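Local atomic coordinates of protein SSD1 (Saccharomyces cerevisiae S288C, PDB entry 7AM1), a protein that binds mRNA untranslated regions and represses translation as a non-enzymatic pseudonuclease of the RNase II family. Residues P217-S222 with D321-S326; L733-V738 with E864-T869; K555-V560 with P655-F660; L438-G443 with S470-S475. All coordinates share one frame; numbering follows the deposited sequence.

Interaction 1 of 4, residues P217-S222 with D321-S326; sequences PGQLFS and DNNFLS
Asp-321, the last residue of helix 311-321, reaches the backbone of Ser-222: its CG lies anti to the backbone N (chi1 -168°), and OD1 accepts the amide hydrogen of Ser-222 N at 3.0 Å. The donor stands above the carboxylate plane, but the bond itself is nearly straight, 167° at the hydrogen. A water gives a second hydrogen bond to the same OD1 and another to Ser-222 O, tying the acid to both polar ends of that serine's backbone. The small Ser-222 side chain suits the tight approach, with OG 3.2 Å from Asp-321 CB. Two residues on, Asn-323, with positive phi, is the C-prime residue of a Schellman motif that ends the helix; asparagine tolerates this backbone better than most residues. Its OD1 takes a hydrogen bond from Leu-220 N at 2.8 Å, with the donor nearly along the C=O axis. Its ND2 is weakly linked through water to Gln-219 OE1, while Gln-219 NE2 bonds Ile-216 O. Leu-325 completes the contact: its CD2 meets Leu-220 CD1 at 3.6 Å, the two branched side chains crossing at about a right angle. The helix end thus docks against the start of strand 221-226, within the sheet of the second cold-shock domain. Strand 281-289 flanks that strand, and helix 689-725 packs against the turn, where both Asn-323 and Phe-324 touch Cys-705.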
loop_
_atom_site.group_PDB
_atom_site.type_symbol
_atom_site.label_atom_id
_atom_site.label_comp_id
_atom_site.label_asym_id
_atom_site.label_seq_id
_atom_site.Cartn_x
_atom_site.Cartn_y
_atom_site.Cartn_z
ATOM N N PRO A 217 13.070 3.234 -17.181
ATOM C CA PRO A 217 14.282 4.057 -17.127
ATOM C C PRO A 217 14.085 5.295 -16.261
ATOM O O PRO A 217 12.968 5.691 -15.929
ATOM C CB PRO A 217 14.519 4.432 -18.594
ATOM C CG PRO A 217 13.150 4.471 -19.182
ATOM C CD PRO A 217 12.333 3.424 -18.446
ATOM N N GLY A 218 15.209 5.901 -15.888
ATOM C CA GLY A 218 15.168 7.143 -15.141
ATOM C C GLY A 218 14.618 7.038 -13.735
ATOM O O GLY A 218 14.084 8.021 -13.213
ATOM N N GLN A 219 14.754 5.884 -13.090
ATOM C CA GLN A 219 14.294 5.750 -11.714
ATOM C C GLN A 219 15.172 6.589 -10.792
ATOM O O GLN A 219 16.375 6.747 -11.017
ATOM C CB GLN A 219 14.321 4.284 -11.279
ATOM C CG GLN A 219 13.322 3.395 -12.004
ATOM C CD GLN A 219 13.374 1.951 -11.535
ATOM O OE1 GLN A 219 13.337 1.668 -10.337
ATOM N NE2 GLN A 219 13.451 1.028 -12.485
ATOM N N LEU A 220 14.552 7.153 -9.757
ATOM C CA LEU A 220 15.235 8.013 -8.804
ATOM C C LEU A 220 15.214 7.370 -7.425
ATOM O O LEU A 220 14.307 6.596 -7.095
ATOM C CB LEU A 220 14.583 9.399 -8.725
ATOM C CG LEU A 220 14.450 10.155 -10.046
ATOM C CD1 LEU A 220 13.592 11.401 -9.874
ATOM C CD2 LEU A 220 15.826 10.511 -10.587
ATOM N N PHE A 221 16.226 7.700 -6.623
ATOM C CA PHE A 221 16.386 7.152 -5.284
ATOM C C PHE A 221 16.801 8.262 -4.334
ATOM O O PHE A 221 17.784 8.961 -4.588
ATOM C CB PHE A 221 17.444 6.044 -5.256
ATOM C CG PHE A 221 17.215 4.968 -6.268
ATOM C CD1 PHE A 221 16.232 4.018 -6.076
ATOM C CD2 PHE A 221 17.991 4.906 -7.414
ATOM C CE1 PHE A 221 16.023 3.022 -7.011
ATOM C CE2 PHE A 221 17.782 3.915 -8.351
ATOM C CZ PHE A 221 16.793 2.974 -8.149
ATOM N N SER A 222 16.060 8.416 -3.246
ATOM C CA SER A 222 16.436 9.343 -2.192
ATOM C C SER A 222 17.311 8.622 -1.174
ATOM O O SER A 222 17.197 7.408 -0.982
ATOM C CB SER A 222 15.197 9.909 -1.508
ATOM O OG SER A 222 14.475 8.871 -0.872
ATOM N N ASP A 321 11.645 9.931 -4.328
ATOM C CA ASP A 321 12.008 8.525 -4.217
ATOM C C ASP A 321 11.028 7.655 -4.975
ATOM O O ASP A 321 11.387 6.567 -5.439
ATOM C CB ASP A 321 12.054 8.098 -2.753
ATOM C CG ASP A 321 12.704 6.740 -2.567
ATOM O OD1 ASP A 321 13.784 6.502 -3.156
ATOM O OD2 ASP A 321 12.146 5.918 -1.809
ATOM N N ASN A 322 9.783 8.104 -5.088
ATOM C CA ASN A 322 8.774 7.414 -5.872
ATOM C C ASN A 322 8.573 8.036 -7.251
ATOM O O ASN A 322 7.512 7.856 -7.855
ATOM C CB ASN A 322 7.474 7.363 -5.075
ATOM C CG ASN A 322 7.585 6.437 -3.879
ATOM O OD1 ASN A 322 7.599 5.216 -4.032
ATOM N ND2 ASN A 322 7.692 7.010 -2.689
ATOM N N ASN A 323 9.565 8.780 -7.751
ATOM C CA ASN A 323 9.659 9.143 -9.169
ATOM C C ASN A 323 8.639 10.192 -9.588
ATOM O O ASN A 323 8.277 10.277 -10.765
ATOM C CB ASN A 323 9.534 7.900 -10.052
ATOM C CG ASN A 323 10.575 6.857 -9.723
ATOM O OD1 ASN A 323 11.754 7.051 -10.004
ATOM N ND2 ASN A 323 10.161 5.780 -9.061
ATOM N N PHE A 324 8.181 11.010 -8.649
ATOM C CA PHE A 324 7.283 12.123 -8.946
ATOM C C PHE A 324 8.093 13.413 -8.857
ATOM O O PHE A 324 8.397 13.893 -7.761
ATOM C CB PHE A 324 6.089 12.130 -7.993
ATOM C CG PHE A 324 5.199 10.926 -8.134
ATOM C CD1 PHE A 324 4.270 10.852 -9.157
ATOM C CD2 PHE A 324 5.297 9.867 -7.249
ATOM C CE1 PHE A 324 3.451 9.744 -9.297
ATOM C CE2 PHE A 324 4.485 8.756 -7.384
ATOM C CZ PHE A 324 3.562 8.694 -8.414
ATOM N N LEU A 325 8.460 13.962 -10.018
ATOM C CA LEU A 325 9.095 15.273 -10.058
ATOM C C LEU A 325 8.065 16.395 -10.055
ATOM O O LEU A 325 8.350 17.492 -9.563
ATOM C CB LEU A 325 9.987 15.392 -11.294
ATOM C CG LEU A 325 11.190 14.451 -11.349
ATOM C CD1 LEU A 325 11.968 14.692 -12.628
ATOM C CD2 LEU A 325 12.082 14.639 -10.134
ATOM N N SER A 326 6.880 16.141 -10.615
ATOM C CA SER A 326 5.750 17.064 -10.534
ATOM C C SER A 326 6.056 18.401 -11.202
ATOM O O SER A 326 5.496 19.435 -10.834
ATOM C CB SER A 326 5.333 17.273 -9.076
ATOM O OG SER A 326 5.022 16.033 -8.464
HETATM O O HOH W 1 12.309 3.486 -7.925
HETATM O O HOH W 2 15.916 5.130 -1.986
#

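Interaction 2 of 4, residues L733-V738 with E864-T869; sequences LTMATV and EKFIST
Leu-733 lays CD2 over the centre of the Phe-866 ring, 3.5 Å from the centroid and only 9° off the ring normal, a CH-pi contact made tip to tip. With CG anti to the backbone N (chi1 -178°), that carbon meets Phe-866 CE1 at 3.7 Å. Met-735 slides past the same phenylalanine in the opposite direction, its SD 3.9 Å from Phe-866 CD1 in an oblique Met-aromatic contact. The flexible methionine chain bends at chi2 and chi3, and its CE comes to 3.3 Å from Thr-869 OG1. That hydroxyl is turned back on its own backbone, donating to Phe-866 O at 2.6 Å in the carbonyl plane; the same oxygen also accepts from Thr-869 N. An alanine in place of Phe-866 would probably leave Leu-733 CD2 without the ring face beneath it and Met-735 SD without its aromatic partner, opening a gap between helix and strand. Helix 814-827 also touches the ring, through Ala-818 and Glu-821. The arrangement is ordinary helix-on-sheet packing: helix 862-867 lies against strand 732-741 of a five-stranded antiparallel sheet, consistent with the C-terminal OB-fold domain of Dis3L2-like proteins.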
loop_
_atom_site.group_PDB
_atom_site.type_symbol
_atom_site.label_atom_id
_atom_site.label_comp_id
_atom_site.label_asym_id
_atom_site.label_seq_id
_atom_site.Cartn_x
_atom_site.Cartn_y
_atom_site.Cartn_z
ATOM N N LEU A 733 1.588 3.353 25.815
ATOM C CA LEU A 733 1.259 2.021 26.304
ATOM C C LEU A 733 -0.156 1.718 25.840
ATOM O O LEU A 733 -1.079 2.494 26.110
ATOM C CB LEU A 733 1.376 1.952 27.828
ATOM C CG LEU A 733 1.114 0.610 28.511
ATOM C CD1 LEU A 733 2.099 -0.439 28.034
ATOM C CD2 LEU A 733 1.169 0.756 30.035
ATOM N N THR A 734 -0.330 0.613 25.123
ATOM C CA THR A 734 -1.651 0.266 24.628
ATOM C C THR A 734 -1.793 -1.244 24.577
ATOM O O THR A 734 -0.804 -1.974 24.465
ATOM C CB THR A 734 -1.918 0.856 23.235
ATOM O OG1 THR A 734 -3.286 0.617 22.871
ATOM C CG2 THR A 734 -1.009 0.230 22.195
ATOM N N MET A 735 -3.034 -1.704 24.658
ATOM C CA MET A 735 -3.312 -3.115 24.453
ATOM C C MET A 735 -3.193 -3.425 22.968
ATOM O O MET A 735 -3.614 -2.636 22.119
ATOM C CB MET A 735 -4.705 -3.473 24.971
ATOM C CG MET A 735 -4.889 -3.242 26.463
ATOM S SD MET A 735 -3.687 -4.149 27.457
ATOM C CE MET A 735 -4.075 -5.832 26.979
ATOM N N ALA A 736 -2.570 -4.556 22.658
ATOM C CA ALA A 736 -2.427 -5.030 21.291
ATOM C C ALA A 736 -2.801 -6.505 21.250
ATOM O O ALA A 736 -2.912 -7.167 22.285
ATOM C CB ALA A 736 -0.997 -4.818 20.770
ATOM N N THR A 737 -2.970 -7.026 20.040
ATOM C CA THR A 737 -3.299 -8.428 19.825
ATOM C C THR A 737 -2.108 -9.134 19.195
ATOM O O THR A 737 -1.485 -8.606 18.266
ATOM C CB THR A 737 -4.535 -8.576 18.930
ATOM O OG1 THR A 737 -5.670 -7.983 19.574
ATOM C CG2 THR A 737 -4.818 -10.044 18.626
ATOM N N VAL A 738 -1.788 -10.316 19.714
ATOM C CA VAL A 738 -0.711 -11.138 19.174
ATOM C C VAL A 738 -1.205 -11.820 17.906
ATOM O O VAL A 738 -2.247 -12.485 17.913
ATOM C CB VAL A 738 -0.245 -12.172 20.210
ATOM C CG1 VAL A 738 0.838 -13.067 19.623
ATOM C CG2 VAL A 738 0.241 -11.473 21.474
ATOM N N GLU A 864 -1.203 -1.693 37.303
ATOM C CA GLU A 864 -1.768 -3.000 37.620
ATOM C C GLU A 864 -2.906 -3.360 36.675
ATOM O O GLU A 864 -3.079 -4.535 36.332
ATOM C CB GLU A 864 -2.272 -3.021 39.068
ATOM C CG GLU A 864 -1.180 -3.211 40.116
ATOM C CD GLU A 864 -0.536 -4.585 40.050
ATOM O OE1 GLU A 864 -1.076 -5.464 39.343
ATOM O OE2 GLU A 864 0.509 -4.785 40.704
ATOM N N LYS A 865 -3.682 -2.367 36.232
ATOM C CA LYS A 865 -4.735 -2.628 35.257
ATOM C C LYS A 865 -4.171 -3.234 33.979
ATOM O O LYS A 865 -4.751 -4.171 33.418
ATOM C CB LYS A 865 -5.494 -1.337 34.947
ATOM C CG LYS A 865 -6.777 -1.153 35.750
ATOM C CD LYS A 865 -7.042 0.313 36.064
ATOM N N PHE A 866 -3.037 -2.711 33.500
ATOM C CA PHE A 866 -2.399 -3.296 32.327
ATOM C C PHE A 866 -1.839 -4.678 32.638
ATOM O O PHE A 866 -1.997 -5.615 31.846
ATOM C CB PHE A 866 -1.284 -2.385 31.812
ATOM C CG PHE A 866 -1.768 -1.207 31.016
ATOM C CD1 PHE A 866 -2.054 -1.338 29.667
ATOM C CD2 PHE A 866 -1.909 0.037 31.605
ATOM C CE1 PHE A 866 -2.484 -0.253 28.926
ATOM C CE2 PHE A 866 -2.342 1.125 30.869
ATOM C CZ PHE A 866 -2.628 0.980 29.531
ATOM N N ILE A 867 -1.187 -4.829 33.792
ATOM C CA ILE A 867 -0.535 -6.092 34.112
ATOM C C ILE A 867 -1.553 -7.214 34.282
ATOM O O ILE A 867 -1.268 -8.372 33.951
ATOM C CB ILE A 867 0.351 -5.924 35.362
ATOM C CG1 ILE A 867 1.530 -5.002 35.032
ATOM C CG2 ILE A 867 0.812 -7.282 35.869
ATOM C CD1 ILE A 867 2.482 -4.749 36.191
ATOM N N SER A 868 -2.750 -6.906 34.785
ATOM C CA SER A 868 -3.749 -7.945 35.000
ATOM C C SER A 868 -4.251 -8.569 33.701
ATOM O O SER A 868 -4.910 -9.613 33.756
ATOM C CB SER A 868 -4.935 -7.375 35.781
ATOM O OG SER A 868 -5.507 -6.272 35.099
ATOM N N THR A 869 -3.956 -7.974 32.544
ATOM C CA THR A 869 -4.328 -8.572 31.268
ATOM C C THR A 869 -3.367 -9.669 30.821
ATOM O O THR A 869 -3.653 -10.357 29.838
ATOM C CB THR A 869 -4.379 -7.509 30.167
ATOM O OG1 THR A 869 -3.057 -7.009 29.931
ATOM C CG2 THR A 869 -5.290 -6.358 30.566
#

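Interaction 3 of 4, residues K555-V560 with P655-F660; sequences KVNSTV and PIYTHF
Asn-557 projects from helix 544-568 into the loop 655-660, extended from Ile-656 to His-659, and binds it at two points. Its CG lies anti to the carbonyl carbon (chi1 -74°), and the two ends of the amide serve different partners. OD1 accepts from Phe-660 N at 2.9 Å, the donor standing above the carbonyl plane and the bond bent. ND2 gives a straighter hydrogen bond to Tyr-657 OH at 3.1 Å, nearly in the amide plane, and a second to Thr-661 OG1. The amide and the tyrosine ring are almost perpendicular, 89° between planes, with Asn-557 CB 3.4 Å from Tyr-657 CE1. Phe-660 CG is anti to its backbone N (chi1 161°), and its ring meets two valines one helical turn apart. Val-560 CG2 sits over the ring centre, 3.8 Å from the centroid, in a CH-pi contact, whereas Val-556 CG1 approaches CD2 obliquely at 3.7 Å. Valine suits both positions because its branch at CB sets a methyl against the ring without a long flexible chain. Ser-558 OG reaches Ile-656 O through one water, which donates to that carbonyl oxygen. An alanine at Asn-557 would probably leave Phe-660 N and Tyr-657 OH without these hydrogen bonds and open a gap in a buried site. Within the RNB domain, the contact therefore combines one amide, able both to give and to accept, with apolar packing of Phe-660 on the two valines; Thr-658 O, buried with no partner in the model, is a polar cost of closing it.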
loop_
_atom_site.group_PDB
_atom_site.type_symbol
_atom_site.label_atom_id
_atom_site.label_comp_id
_atom_site.label_asym_id
_atom_site.label_seq_id
_atom_site.Cartn_x
_atom_site.Cartn_y
_atom_site.Cartn_z
ATOM N N LYS A 555 -18.676 -2.202 -9.864
ATOM C CA LYS A 555 -19.590 -2.730 -10.866
ATOM C C LYS A 555 -19.425 -1.990 -12.188
ATOM O O LYS A 555 -19.364 -2.612 -13.256
ATOM C CB LYS A 555 -21.029 -2.629 -10.357
ATOM C CG LYS A 555 -22.082 -3.131 -11.343
ATOM C CD LYS A 555 -21.945 -4.625 -11.598
ATOM C CE LYS A 555 -22.742 -5.048 -12.809
ATOM N NZ LYS A 555 -22.795 -6.528 -12.952
ATOM N N VAL A 556 -19.357 -0.657 -12.139
ATOM C CA VAL A 556 -19.177 0.122 -13.361
ATOM C C VAL A 556 -17.901 -0.304 -14.078
ATOM O O VAL A 556 -17.908 -0.573 -15.283
ATOM C CB VAL A 556 -19.165 1.628 -13.040
ATOM C CG1 VAL A 556 -18.753 2.429 -14.262
ATOM C CG2 VAL A 556 -20.532 2.075 -12.522
ATOM N N ASN A 557 -16.786 -0.371 -13.348
ATOM C CA ASN A 557 -15.528 -0.781 -13.963
ATOM C C ASN A 557 -15.641 -2.178 -14.559
ATOM O O ASN A 557 -15.067 -2.461 -15.616
ATOM C CB ASN A 557 -14.397 -0.750 -12.936
ATOM C CG ASN A 557 -13.951 0.653 -12.589
ATOM O OD1 ASN A 557 -13.940 1.548 -13.435
ATOM N ND2 ASN A 557 -13.547 0.846 -11.343
ATOM N N SER A 558 -16.348 -3.076 -13.869
ATOM C CA SER A 558 -16.567 -4.421 -14.388
ATOM C C SER A 558 -17.320 -4.380 -15.711
ATOM O O SER A 558 -16.981 -5.104 -16.657
ATOM C CB SER A 558 -17.341 -5.241 -13.355
ATOM O OG SER A 558 -17.698 -6.509 -13.868
ATOM N N THR A 559 -18.353 -3.541 -15.790
ATOM C CA THR A 559 -19.156 -3.443 -17.002
ATOM C C THR A 559 -18.333 -2.917 -18.165
ATOM O O THR A 559 -18.430 -3.429 -19.288
ATOM C CB THR A 559 -20.364 -2.540 -16.742
ATOM O OG1 THR A 559 -21.221 -3.168 -15.779
ATOM C CG2 THR A 559 -21.137 -2.268 -18.029
ATOM N N VAL A 560 -17.522 -1.890 -17.916
ATOM C CA VAL A 560 -16.712 -1.308 -18.976
ATOM C C VAL A 560 -15.663 -2.306 -19.454
ATOM O O VAL A 560 -15.432 -2.445 -20.662
ATOM C CB VAL A 560 -16.086 0.010 -18.484
ATOM C CG1 VAL A 560 -15.054 0.530 -19.473
ATOM C CG2 VAL A 560 -17.186 1.048 -18.262
ATOM N N PRO A 655 -14.126 -11.841 -12.731
ATOM C CA PRO A 655 -13.466 -12.530 -13.855
ATOM C C PRO A 655 -12.749 -11.594 -14.809
ATOM O O PRO A 655 -11.881 -12.048 -15.570
ATOM C CB PRO A 655 -14.631 -13.243 -14.561
ATOM C CG PRO A 655 -15.819 -12.392 -14.255
ATOM C CD PRO A 655 -15.596 -11.834 -12.875
ATOM N N ILE A 656 -13.106 -10.312 -14.819
ATOM C CA ILE A 656 -12.460 -9.331 -15.680
ATOM C C ILE A 656 -12.675 -7.968 -15.043
ATOM O O ILE A 656 -13.660 -7.748 -14.332
ATOM C CB ILE A 656 -13.019 -9.405 -17.123
ATOM C CG1 ILE A 656 -12.112 -8.655 -18.103
ATOM C CG2 ILE A 656 -14.438 -8.847 -17.185
ATOM C CD1 ILE A 656 -12.447 -8.936 -19.570
ATOM N N TYR A 657 -11.737 -7.058 -15.275
ATOM C CA TYR A 657 -11.783 -5.764 -14.612
ATOM C C TYR A 657 -10.931 -4.786 -15.405
ATOM O O TYR A 657 -10.086 -5.181 -16.213
ATOM C CB TYR A 657 -11.296 -5.878 -13.155
ATOM C CG TYR A 657 -11.730 -4.750 -12.242
ATOM C CD1 TYR A 657 -13.080 -4.526 -11.980
ATOM C CD2 TYR A 657 -10.795 -3.938 -11.604
ATOM C CE1 TYR A 657 -13.489 -3.506 -11.150
ATOM C CE2 TYR A 657 -11.199 -2.913 -10.762
ATOM C CZ TYR A 657 -12.553 -2.706 -10.539
ATOM O OH TYR A 657 -12.979 -1.693 -9.707
ATOM N N THR A 658 -11.182 -3.504 -15.169
ATOM C CA THR A 658 -10.314 -2.437 -15.645
ATOM C C THR A 658 -10.601 -1.195 -14.810
ATOM O O THR A 658 -11.375 -1.238 -13.847
ATOM C CB THR A 658 -10.502 -2.156 -17.140
ATOM O OG1 THR A 658 -9.465 -1.263 -17.575
ATOM C CG2 THR A 658 -11.855 -1.523 -17.424
ATOM N N HIS A 659 -9.983 -0.080 -15.189
ATOM C CA HIS A 659 -10.129 1.181 -14.477
ATOM C C HIS A 659 -10.714 2.232 -15.407
ATOM O O HIS A 659 -10.098 2.595 -16.416
ATOM C CB HIS A 659 -8.791 1.642 -13.902
ATOM C CG HIS A 659 -8.507 1.084 -12.545
ATOM N ND1 HIS A 659 -7.340 1.347 -11.864
ATOM C CD2 HIS A 659 -9.245 0.287 -11.734
ATOM C CE1 HIS A 659 -7.362 0.724 -10.700
ATOM N NE2 HIS A 659 -8.511 0.080 -10.593
ATOM N N PHE A 660 -11.897 2.723 -15.041
ATOM C CA PHE A 660 -12.673 3.666 -15.834
ATOM C C PHE A 660 -13.214 4.829 -15.014
ATOM O O PHE A 660 -13.461 5.894 -15.593
ATOM C CB PHE A 660 -13.833 2.912 -16.516
ATOM C CG PHE A 660 -14.972 3.779 -16.996
ATOM C CD1 PHE A 660 -14.989 4.272 -18.294
ATOM C CD2 PHE A 660 -16.059 4.041 -16.174
ATOM C CE1 PHE A 660 -16.051 5.045 -18.748
ATOM C CE2 PHE A 660 -17.124 4.814 -16.622
ATOM C CZ PHE A 660 -17.119 5.314 -17.911
HETATM O O HOH W 3 -16.263 -8.512 -14.048
#

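Interaction 4 of 4, residues L438-G443 with S470-S475; sequences LSLAPG and STISPS
Leu-440 meets Ile-472 through its branched end, CD2 to CD1 at 4.0 Å, and the two side chains cross at about a right angle. In the isoleucine, CG1 lies between the backbone N and the carbonyl carbon, and chi2, near 171°, extends CD1 from there to the leucine. Leucine and isoleucine suit this buried position, where Val-397 and Phe-358 lie close by. Ala-441 takes part through its backbone: its O rests 3.4 Å from Pro-474 CD, against the proline ring, while its methyl turns away. Pro-442 follows, its CA 3.2 Å from Pro-474 O in a CA-H...O contact. Its ring restricts phi, which stays near -58° beside the second proline. Gly-443 closes the segment with the one hydrogen bond between the two pieces of chain, Gly-443 N to Pro-474 O at 3.1 Å, in the carbonyl plane and at 156°. Its positive phi is readily taken up by a residue without a side chain, and Ser-473 OG lies 3.7 Å from its carbonyl carbon. Pro-474, lacking an amide hydrogen, contributes an acceptor and an apolar ring. The contact is loop packing in the RNB domain: the connection from helix 432-438 to strand 446-456 folds over the end of strand 462-472, which pairs antiparallel with 446-456 in the mixed sheet.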
loop_
_atom_site.group_PDB
_atom_site.type_symbol
_atom_site.label_atom_id
_atom_site.label_comp_id
_atom_site.label_asym_id
_atom_site.label_seq_id
_atom_site.Cartn_x
_atom_site.Cartn_y
_atom_site.Cartn_z
ATOM N N LEU A 438 -13.264 21.189 -14.817
ATOM C CA LEU A 438 -13.960 19.950 -15.138
ATOM C C LEU A 438 -14.643 19.302 -13.937
ATOM O O LEU A 438 -15.421 18.361 -14.127
ATOM C CB LEU A 438 -12.990 18.946 -15.773
ATOM C CG LEU A 438 -12.283 19.417 -17.047
ATOM C CD1 LEU A 438 -11.629 18.233 -17.737
ATOM C CD2 LEU A 438 -13.229 20.141 -17.996
ATOM N N SER A 439 -14.353 19.749 -12.716
ATOM C CA SER A 439 -14.989 19.171 -11.539
ATOM C C SER A 439 -16.501 19.343 -11.621
ATOM O O SER A 439 -17.001 20.452 -11.832
ATOM C CB SER A 439 -14.449 19.829 -10.269
ATOM O OG SER A 439 -15.039 19.271 -9.105
ATOM N N LEU A 440 -17.228 18.240 -11.459
ATOM C CA LEU A 440 -18.684 18.285 -11.508
ATOM C C LEU A 440 -19.223 19.193 -10.409
ATOM O O LEU A 440 -18.775 19.137 -9.262
ATOM C CB LEU A 440 -19.252 16.875 -11.344
ATOM C CG LEU A 440 -18.735 15.830 -12.332
ATOM C CD1 LEU A 440 -19.251 14.445 -11.975
ATOM C CD2 LEU A 440 -19.133 16.209 -13.755
ATOM N N ALA A 441 -20.208 20.019 -10.756
ATOM C CA ALA A 441 -20.785 20.948 -9.792
ATOM C C ALA A 441 -22.243 21.191 -10.133
ATOM O O ALA A 441 -22.618 21.144 -11.311
ATOM C CB ALA A 441 -20.029 22.285 -9.773
ATOM N N PRO A 442 -23.086 21.459 -9.137
ATOM C CA PRO A 442 -24.496 21.733 -9.437
ATOM C C PRO A 442 -24.642 22.905 -10.393
ATOM O O PRO A 442 -23.916 23.898 -10.308
ATOM C CB PRO A 442 -25.097 22.047 -8.062
ATOM C CG PRO A 442 -24.215 21.351 -7.094
ATOM C CD PRO A 442 -22.829 21.426 -7.685
ATOM N N GLY A 443 -25.598 22.780 -11.314
ATOM C CA GLY A 443 -25.864 23.807 -12.296
ATOM C C GLY A 443 -24.886 23.866 -13.446
ATOM O O GLY A 443 -25.151 24.576 -14.425
ATOM N N SER A 470 -22.570 11.082 -22.685
ATOM C CA SER A 470 -23.710 11.734 -22.062
ATOM C C SER A 470 -23.340 13.154 -21.659
ATOM O O SER A 470 -22.199 13.601 -21.814
ATOM C CB SER A 470 -24.189 10.949 -20.836
ATOM O OG SER A 470 -23.131 10.796 -19.902
ATOM N N THR A 471 -24.334 13.857 -21.129
ATOM C CA THR A 471 -24.180 15.192 -20.570
ATOM C C THR A 471 -25.056 15.252 -19.329
ATOM O O THR A 471 -26.219 14.835 -19.373
ATOM C CB THR A 471 -24.598 16.274 -21.573
ATOM O OG1 THR A 471 -23.792 16.177 -22.754
ATOM C CG2 THR A 471 -24.443 17.660 -20.974
ATOM N N ILE A 472 -24.500 15.759 -18.229
ATOM C CA ILE A 472 -25.225 15.853 -16.971
ATOM C C ILE A 472 -25.171 17.293 -16.485
ATOM O O ILE A 472 -24.325 18.089 -16.895
ATOM C CB ILE A 472 -24.672 14.899 -15.882
ATOM C CG1 ILE A 472 -23.259 15.305 -15.445
ATOM C CG2 ILE A 472 -24.687 13.460 -16.385
ATOM C CD1 ILE A 472 -22.742 14.542 -14.230
ATOM N N SER A 473 -26.109 17.618 -15.594
ATOM C CA SER A 473 -26.111 18.883 -14.864
ATOM C C SER A 473 -26.551 18.550 -13.448
ATOM O O SER A 473 -27.748 18.469 -13.159
ATOM C CB SER A 473 -27.050 19.906 -15.509
ATOM O OG SER A 473 -26.963 21.153 -14.843
ATOM N N PRO A 474 -25.600 18.334 -12.532
ATOM C CA PRO A 474 -25.974 17.849 -11.197
ATOM C C PRO A 474 -26.958 18.774 -10.498
ATOM O O PRO A 474 -26.884 20.000 -10.607
ATOM C CB PRO A 474 -24.634 17.788 -10.451
ATOM C CG PRO A 474 -23.609 17.658 -11.526
ATOM C CD PRO A 474 -24.138 18.442 -12.690
ATOM N N SER A 475 -27.893 18.167 -9.776
ATOM C CA SER A 475 -28.790 18.920 -8.913
ATOM C C SER A 475 -28.191 19.141 -7.537
ATOM O O SER A 475 -28.543 20.118 -6.865
ATOM C CB SER A 475 -30.130 18.192 -8.782
ATOM O OG SER A 475 -30.833 18.228 -10.008
#

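How the interactions relate
The four contacts follow one another along the chain without touching, in the order interaction 1, 4, 3, 2. Interactions 3 and 4 both belong to the RNB domain and lie nearest each other, with centres 23 Å apart and nearest atoms about 8 Å; strand 446-456 links them, since it packs against Val-556 and Thr-559 of helix 544-568 and pairs with strand 462-472. Interaction 1, at the second cold-shock domain, has its centre 30 Å from that of interaction 3. Interaction 2, in the C-terminal domain, lies on the opposite side of the chain's centre from interactions 1 and 3, 43 and 45 Å away between centres. None of the four contacts holds a ligand; they join parts of the fold of a pseudonuclease.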